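Local structure of taurocyamine kinase (Schistosoma mansoni, 4WOD) at residues Glu367-Leu372 against Thr408-Ile413. The protein catalyses the reversible transfer of phosphate from ATP to taurocyamine, as a magnesium-dependent member of the ATP:guanido phosphotransferase family. The protein carries 4 engineered substitutions. Numbering follows the deposited sequence.
Sequences EPLTYL and TLAHMI
The first turns of helices 369-376 and 409-418 meet where L369 and A410 come within 4.5 Å, CA to CA, and no hydrogen bond joins them. The small side chain of A410 permits this approach. Its CB points at the other backbone, 3.5 Å from E367 O and 3.8 Å from L369 CA. L369 stands beside A410, with CG anti to the backbone N (chi1 176°). Its two methyls then part: CD2 meets L409 CD2 at 3.7 Å, and CD1 meets I413 CD1. The L369 and I413 side chains cross at about a right angle. I413 CD1 also reaches L372 CB, at 3.7 Å, and so touches both L369 and L372. L372 puts CD1 against the A410 carbonyl, 3.3 Å from A410 O, a close methyl-to-carbonyl-oxygen contact.

The start of helix 409-418 is fixed by a capping box. T408 OG1 accepts from H411 N at 2.9 Å, and T408 N donates in return to H411 ND1, nearly in the ring plane. H411 NE2 is hydrogen-bonded to M364 O. E367 makes a salt bridge to R414 and a hydrogen bond to Y418, both on helix 409-418. Y439 of helix 437-448 packs on L409 and I413.

The contact is buried helix-to-helix packing in the small helical N-terminal domain of the second phosphagen kinase repeat. The I413 side chain lies about 12 Å from that of C631, the predicted active-site cysteine of this repeat.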
ATOM      1  N   GLU A 367      -8.090   8.531 -12.833  1.00 19.29           N
ATOM      2  CA  GLU A 367      -9.047   9.546 -12.381  1.00 17.95           C
ATOM      3  C   GLU A 367      -9.108  10.704 -13.394  1.00 24.60           C
ATOM      4  O   GLU A 367      -8.142  10.940 -14.144  1.00 17.77           O
ATOM      5  CB  GLU A 367      -8.651  10.068 -10.999  1.00 19.46           C
ATOM      6  CG  GLU A 367      -8.566   9.003  -9.884  1.00 20.52           C
ATOM      7  CD  GLU A 367      -7.167   8.399  -9.694  1.00 21.94           C
ATOM      8  OE1 GLU A 367      -6.434   8.210 -10.689  1.00 19.33           O
ATOM      9  OE2 GLU A 367      -6.800   8.110  -8.536  1.00 18.04           O
ATOM     10  N   PRO A 368     -10.240  11.430 -13.428  1.00 21.58           N
ATOM     11  CA  PRO A 368     -10.306  12.630 -14.269  1.00 18.71           C
ATOM     12  C   PRO A 368      -9.127  13.581 -14.030  1.00 19.22           C
ATOM     13  O   PRO A 368      -8.690  13.761 -12.886  1.00 18.20           O
ATOM     14  CB  PRO A 368     -11.625  13.278 -13.842  1.00 18.66           C
ATOM     15  CG  PRO A 368     -12.497  12.109 -13.487  1.00 18.06           C
ATOM     16  CD  PRO A 368     -11.533  11.149 -12.776  1.00 20.20           C
ATOM     17  N   LEU A 369      -8.606  14.146 -15.115  1.00 16.41           N
ATOM     18  CA  LEU A 369      -7.515  15.109 -15.045  1.00 17.28           C
ATOM     19  C   LEU A 369      -7.765  16.221 -14.014  1.00 18.47           C
ATOM     20  O   LEU A 369      -6.875  16.561 -13.237  1.00 18.73           O
ATOM     21  CB  LEU A 369      -7.277  15.722 -16.419  1.00 16.83           C
ATOM     22  CG  LEU A 369      -6.226  16.825 -16.497  1.00 17.49           C
ATOM     23  CD1 LEU A 369      -4.866  16.340 -15.920  1.00 11.17           C
ATOM     24  CD2 LEU A 369      -6.093  17.295 -17.935  1.00 16.96           C
ATOM     25  N   THR A 370      -8.968  16.782 -13.994  1.00 17.78           N
ATOM     26  CA  THR A 370      -9.225  17.890 -13.063  1.00 22.89           C
ATOM     27  C   THR A 370      -9.244  17.442 -11.606  1.00 23.28           C
ATOM     28  O   THR A 370      -8.960  18.246 -10.709  1.00 26.01           O
ATOM     29  CB  THR A 370     -10.548  18.603 -13.366  1.00 22.73           C
ATOM     30  OG1 THR A 370     -11.608  17.645 -13.353  1.00 24.10           O
ATOM     31  CG2 THR A 370     -10.477  19.280 -14.728  1.00 26.43           C
ATOM     32  N   TYR A 371      -9.564  16.171 -11.367  1.00 21.07           N
ATOM     33  CA  TYR A 371      -9.497  15.612 -10.011  1.00 24.86           C
ATOM     34  C   TYR A 371      -8.045  15.494  -9.555  1.00 23.22           C
ATOM     35  O   TYR A 371      -7.689  15.883  -8.435  1.00 19.92           O
ATOM     36  CB  TYR A 371     -10.176  14.238  -9.944  1.00 22.28           C
ATOM     37  CG  TYR A 371     -10.073  13.552  -8.587  1.00 20.46           C
ATOM     38  CD1 TYR A 371     -10.970  13.857  -7.563  1.00 27.64           C
ATOM     39  CD2 TYR A 371      -9.101  12.583  -8.333  1.00 19.36           C
ATOM     40  CE1 TYR A 371     -10.890  13.235  -6.325  1.00 29.78           C
ATOM     41  CE2 TYR A 371      -9.015  11.951  -7.100  1.00 21.41           C
ATOM     42  CZ  TYR A 371      -9.909  12.283  -6.093  1.00 30.68           C
ATOM     43  OH  TYR A 371      -9.852  11.659  -4.849  1.00 27.20           O
ATOM     44  N   LEU A 372      -7.211  14.944 -10.428  1.00 19.26           N
ATOM     45  CA  LEU A 372      -5.790  14.805 -10.120  1.00 19.39           C
ATOM     46  C   LEU A 372      -5.108  16.155 -10.004  1.00 17.61           C
ATOM     47  O   LEU A 372      -4.175  16.312  -9.223  1.00 19.26           O
ATOM     48  CB  LEU A 372      -5.082  13.949 -11.184  1.00 16.74           C
ATOM     49  CG  LEU A 372      -5.515  12.482 -11.164  1.00 17.18           C
ATOM     50  CD1 LEU A 372      -4.858  11.681 -12.324  1.00 19.05           C
ATOM     51  CD2 LEU A 372      -5.224  11.839  -9.820  1.00 17.62           C
ATOM     52  N   THR A 408      -3.138   9.233 -21.371  1.00 14.48           N
ATOM     53  CA  THR A 408      -3.726  10.535 -21.070  1.00 17.17           C
ATOM     54  C   THR A 408      -2.778  11.400 -20.257  1.00 19.60           C
ATOM     55  O   THR A 408      -1.801  10.897 -19.680  1.00 13.77           O
ATOM     56  CB  THR A 408      -5.044  10.390 -20.286  1.00 17.10           C
ATOM     57  OG1 THR A 408      -4.770   9.858 -18.978  1.00 18.11           O
ATOM     58  CG2 THR A 408      -6.016   9.474 -21.029  1.00 16.24           C
ATOM     59  N   LEU A 409      -3.076  12.701 -20.210  1.00 19.78           N
ATOM     60  CA  LEU A 409      -2.314  13.648 -19.407  1.00 17.66           C
ATOM     61  C   LEU A 409      -2.527  13.328 -17.936  1.00 17.45           C
ATOM     62  O   LEU A 409      -1.622  13.498 -17.100  1.00 13.60           O
ATOM     63  CB  LEU A 409      -2.736  15.096 -19.717  1.00 19.89           C
ATOM     64  CG  LEU A 409      -2.054  16.234 -18.945  1.00 17.06           C
ATOM     65  CD1 LEU A 409      -0.552  16.300 -19.214  1.00 16.68           C
ATOM     66  CD2 LEU A 409      -2.704  17.567 -19.294  1.00 16.98           C
ATOM     67  N   ALA A 410      -3.735  12.857 -17.630  1.00 14.89           N
ATOM     68  CA  ALA A 410      -4.070  12.466 -16.274  1.00 16.90           C
ATOM     69  C   ALA A 410      -3.171  11.319 -15.830  1.00 18.15           C
ATOM     70  O   ALA A 410      -2.642  11.329 -14.716  1.00 15.10           O
ATOM     71  CB  ALA A 410      -5.510  12.077 -16.186  1.00 15.54           C
ATOM     72  N   HIS A 411      -2.975  10.346 -16.723  1.00 16.65           N
ATOM     73  CA  HIS A 411      -2.057   9.245 -16.448  1.00 18.55           C
ATOM     74  C   HIS A 411      -0.692   9.743 -15.994  1.00 18.36           C
ATOM     75  O   HIS A 411      -0.101   9.201 -15.053  1.00 15.82           O
ATOM     76  CB  HIS A 411      -1.868   8.360 -17.695  1.00 15.81           C
ATOM     77  CG  HIS A 411      -2.924   7.319 -17.864  1.00 16.89           C
ATOM     78  ND1 HIS A 411      -3.786   7.301 -18.942  1.00 20.51           N
ATOM     79  CD2 HIS A 411      -3.263   6.263 -17.092  1.00 16.12           C
ATOM     80  CE1 HIS A 411      -4.596   6.265 -18.834  1.00 19.29           C
ATOM     81  NE2 HIS A 411      -4.304   5.624 -17.715  1.00 22.81           N
ATOM     82  N   MET A 412      -0.181  10.767 -16.670  1.00 19.75           N
ATOM     83  CA  MET A 412       1.222  11.109 -16.486  1.00 21.19           C
ATOM     84  C   MET A 412       1.459  12.038 -15.284  1.00 19.55           C
ATOM     85  O   MET A 412       2.554  12.059 -14.737  1.00 17.56           O
ATOM     86  CB  MET A 412       1.809  11.699 -17.785  1.00 16.96           C
ATOM     87  CG  MET A 412       1.524  13.163 -18.083  1.00 18.66           C
ATOM     88  SD  MET A 412       2.441  13.725 -19.579  1.00 32.70           S
ATOM     89  CE  MET A 412       2.126  12.336 -20.641  1.00 15.84           C
ATOM     90  N   ILE A 413       0.437  12.750 -14.822  1.00 19.15           N
ATOM     91  CA  ILE A 413       0.622  13.549 -13.606  1.00 20.76           C
ATOM     92  C   ILE A 413       0.228  12.793 -12.322  1.00 18.99           C
ATOM     93  O   ILE A 413       0.479  13.281 -11.215  1.00 22.06           O
ATOM     94  CB  ILE A 413      -0.182  14.882 -13.653  1.00 21.14           C
ATOM     95  CG1 ILE A 413      -1.684  14.604 -13.562  1.00 17.53           C
ATOM     96  CG2 ILE A 413       0.193  15.716 -14.901  1.00 18.61           C
ATOM     97  CD1 ILE A 413      -2.490  15.804 -13.088  1.00 15.89           C
TER